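Local coordinates for microcin B17-processing protein McbC (Escherichia coli, PDB 6GRI), which acts as the nitroreductase-family oxidoreductase of the McbBCD microcin synthetase, which processes the inactive precursor McbA into active microcin B17, at the interface of chains A and B. Coordinates in Å, arbitrary orientation; residue numbers count along the deposited sequence, not the author numbering. Chains: chain A/B, Microcin B17-processing protein McbC.

The interface of chains A and B. Residues chain A 2, 153, 156, 158-159, 161; chain B 59, 61, 68-71.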
ATOM      1  N   SER A   2     -12.974  34.829   4.736  1.00 80.52           N
ATOM      2  CA  SER A   2     -12.874  35.717   5.934  1.00 78.13           C
ATOM      3  C   SER A   2     -14.201  35.717   6.706  1.00 77.31           C
ATOM      4  O   SER A   2     -14.234  35.402   7.897  1.00 76.72           O
ATOM      5  CB  SER A   2     -12.468  37.131   5.514  1.00 78.27           C
ATOM      6  N   LEU A 153      -9.892  32.972  -3.357  1.00 68.38           N
ATOM      7  CA  LEU A 153     -10.912  32.710  -2.360  1.00 68.74           C
ATOM      8  C   LEU A 153     -12.256  32.770  -3.092  1.00 69.84           C
ATOM      9  O   LEU A 153     -12.789  33.864  -3.307  1.00 68.72           O
ATOM     10  CB  LEU A 153     -10.853  33.788  -1.271  1.00 72.40           C
ATOM     11  CG  LEU A 153      -9.561  33.916  -0.463  1.00 73.07           C
ATOM     12  CD1 LEU A 153      -9.508  35.262   0.241  1.00 75.34           C
ATOM     13  CD2 LEU A 153      -9.427  32.779   0.536  1.00 71.44           C
ATOM     14  N   SER A 156     -15.305  34.655  -1.006  1.00 69.64           N
ATOM     15  CA  SER A 156     -14.887  36.034  -0.793  1.00 72.41           C
ATOM     16  C   SER A 156     -14.603  36.759  -2.110  1.00 74.26           C
ATOM     17  O   SER A 156     -14.726  37.969  -2.174  1.00 76.71           O
ATOM     18  CB  SER A 156     -13.645  36.092   0.112  1.00 72.64           C
ATOM     19  OG  SER A 156     -13.885  35.500   1.389  1.00 70.97           O
ATOM     20  N   ALA A 158     -11.663  37.064  -3.854  1.00 74.92           N
ATOM     21  CA  ALA A 158     -10.478  37.876  -3.607  1.00 73.81           C
ATOM     22  C   ALA A 158      -9.198  37.058  -3.755  1.00 72.57           C
ATOM     23  O   ALA A 158      -9.191  35.847  -3.529  1.00 64.90           O
ATOM     24  CB  ALA A 158     -10.544  38.484  -2.222  1.00 72.56           C
ATOM     25  N   LEU A 159      -8.122  37.748  -4.133  1.00 75.17           N
ATOM     26  CA  LEU A 159      -6.786  37.170  -4.183  1.00 72.18           C
ATOM     27  C   LEU A 159      -6.037  37.434  -2.876  1.00 74.26           C
ATOM     28  O   LEU A 159      -6.090  38.534  -2.311  1.00 80.79           O
ATOM     29  CB  LEU A 159      -5.998  37.745  -5.353  1.00 72.57           C
ATOM     30  CG  LEU A 159      -6.581  37.409  -6.717  1.00 75.55           C
ATOM     31  CD1 LEU A 159      -5.896  38.247  -7.779  1.00 78.84           C
ATOM     32  CD2 LEU A 159      -6.448  35.918  -7.025  1.00 74.85           C
ATOM     33  N   PRO A 161      -2.228  37.131  -1.261  1.00 68.31           N
ATOM     34  CA  PRO A 161      -0.817  36.966  -1.632  1.00 66.29           C
ATOM     35  C   PRO A 161      -0.169  35.743  -0.997  1.00 67.42           C
ATOM     36  O   PRO A 161      -0.398  35.465   0.196  1.00 67.86           O
ATOM     37  CB  PRO A 161      -0.165  38.228  -1.069  1.00 67.06           C
ATOM     38  CG  PRO A 161      -1.255  39.224  -1.092  1.00 68.36           C
ATOM     39  CD  PRO A 161      -2.458  38.454  -0.654  1.00 67.68           C
TER
ATOM     40  N   GLU B  59     -14.123  28.673   2.989  1.00 59.98           N
ATOM     41  CA  GLU B  59     -12.800  28.857   2.430  1.00 60.15           C
ATOM     42  C   GLU B  59     -11.774  28.500   3.503  1.00 59.12           C
ATOM     43  O   GLU B  59     -12.009  28.725   4.686  1.00 57.97           O
ATOM     44  CB  GLU B  59     -12.602  30.312   2.022  1.00 63.75           C
ATOM     45  CG  GLU B  59     -13.750  30.914   1.228  1.00 67.28           C
ATOM     46  CD  GLU B  59     -13.577  32.398   0.984  1.00 69.31           C
ATOM     47  OE1 GLU B  59     -13.575  33.198   1.960  1.00 76.93           O
ATOM     48  OE2 GLU B  59     -13.466  32.766  -0.197  1.00 67.57           O
ATOM     49  N   LEU B  61      -7.894  29.617   4.376  1.00 65.29           N
ATOM     50  CA  LEU B  61      -6.944  30.670   4.004  1.00 65.24           C
ATOM     51  C   LEU B  61      -5.507  30.174   4.036  1.00 65.41           C
ATOM     52  O   LEU B  61      -5.165  29.263   4.793  1.00 64.37           O
ATOM     53  CB  LEU B  61      -7.080  31.869   4.928  1.00 66.89           C
ATOM     54  CG  LEU B  61      -8.498  32.320   5.260  1.00 67.79           C
ATOM     55  CD1 LEU B  61      -8.419  33.566   6.119  1.00 69.61           C
ATOM     56  CD2 LEU B  61      -9.309  32.572   4.002  1.00 69.06           C
ATOM     57  N   SER B  68      -6.218  40.739   4.729  1.00 77.57           N
ATOM     58  CA  SER B  68      -5.685  41.688   3.757  1.00 80.83           C
ATOM     59  C   SER B  68      -5.701  40.984   2.408  1.00 77.89           C
ATOM     60  O   SER B  68      -4.792  40.232   2.083  1.00 80.27           O
ATOM     61  CB  SER B  68      -4.266  42.140   4.143  1.00 83.93           C
ATOM     62  OG  SER B  68      -4.152  42.366   5.546  1.00 85.45           O
ATOM     63  N   VAL B  69      -6.760  41.216   1.642  1.00 77.00           N
ATOM     64  CA  VAL B  69      -6.979  40.537   0.362  1.00 73.69           C
ATOM     65  C   VAL B  69      -6.941  41.545  -0.782  1.00 74.11           C
ATOM     66  O   VAL B  69      -6.717  42.733  -0.564  1.00 78.32           O
ATOM     67  CB  VAL B  69      -8.307  39.736   0.374  1.00 72.35           C
ATOM     68  CG1 VAL B  69      -8.308  38.753   1.533  1.00 71.48           C
ATOM     69  CG2 VAL B  69      -9.533  40.636   0.466  1.00 73.27           C
ATOM     70  N   ILE B  70      -7.131  41.055  -2.001  1.00 73.26           N
ATOM     71  CA  ILE B  70      -7.322  41.908  -3.169  1.00 74.79           C
ATOM     72  C   ILE B  70      -8.678  41.547  -3.749  1.00 75.03           C
ATOM     73  O   ILE B  70      -8.820  40.496  -4.383  1.00 76.38           O
ATOM     74  CB  ILE B  70      -6.227  41.674  -4.217  1.00 75.01           C
ATOM     75  CG1 ILE B  70      -4.850  41.905  -3.591  1.00 76.04           C
ATOM     76  CG2 ILE B  70      -6.446  42.576  -5.433  1.00 76.62           C
ATOM     77  CD1 ILE B  70      -3.705  41.335  -4.394  1.00 75.82           C
ATOM     78  N   ASN B  71      -9.675  42.392  -3.501  1.00 75.05           N
ATOM     79  CA  ASN B  71     -11.052  42.100  -3.902  1.00 77.28           C
ATOM     80  C   ASN B  71     -11.236  42.192  -5.407  1.00 80.37           C
ATOM     81  O   ASN B  71     -10.626  43.050  -6.049  1.00 78.58           O
ATOM     82  CB  ASN B  71     -12.042  43.046  -3.221  1.00 78.52           C
ATOM     83  CG  ASN B  71     -12.164  42.792  -1.738  1.00 77.02           C
ATOM     84  OD1 ASN B  71     -12.134  41.654  -1.279  1.00 75.62           O
ATOM     85  ND2 ASN B  71     -12.312  43.857  -0.979  1.00 78.72           N
TER
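The carboxylate of B:Glu59 reaches into the turn between two strands of chain A and is held there by the backbone of A:Ser156. Its OE2 accepts a nearly straight hydrogen bond from the amide N of A:Ser156 at 2.8 Å, the N-H coming from above the carboxylate plane, 48° out of it. The hydroxyl OG of A:Ser156 also lies against this carboxylate, but modelled too near OE1 for the detail to be trusted. N of A:Ser2, the first modelled residue, stands 3.3 Å from OE1 and, if it is the free amino terminus, would add a favourable charge. The glutamate gets there with its chain extended beyond CG (chi2 173°), running past A:Leu153 at about a right angle. At the branched end of this leucine the contact is apolar: CD2 meets CD2 of B:Leu61 tip to tip at 3.5 Å, and CD1 faces CG1 of B:Val69 at 3.9 Å. The other branch of B:Val69, CG2, sits between backbone N and carbonyl carbon and packs on the methyl CB of A:Ala158 at 3.6 Å. Beyond it the backbones pair reciprocally. The amide N of B:Ile70 gives a hydrogen bond of 2.7 Å to O of A:Leu159, lying in the carbonyl plane, and N of A:Leu159 returns one of 2.8 Å to O of B:Ile70, its donor tilted 29° from the carbonyl plane of B:Ile70. A:Ala158 faces B:Asn71 as the adjoining bridge partner. The short strand 70-71 of chain B thus pairs antiparallel with strand 158-163 of chain A, while the B:Glu59 loop caps the turn after strand 149-153. This exchanged segment, repeated by the two-fold symmetry, probably helps hold the two McbC copies of the assembly together at the periphery, away from the long helices at the centre.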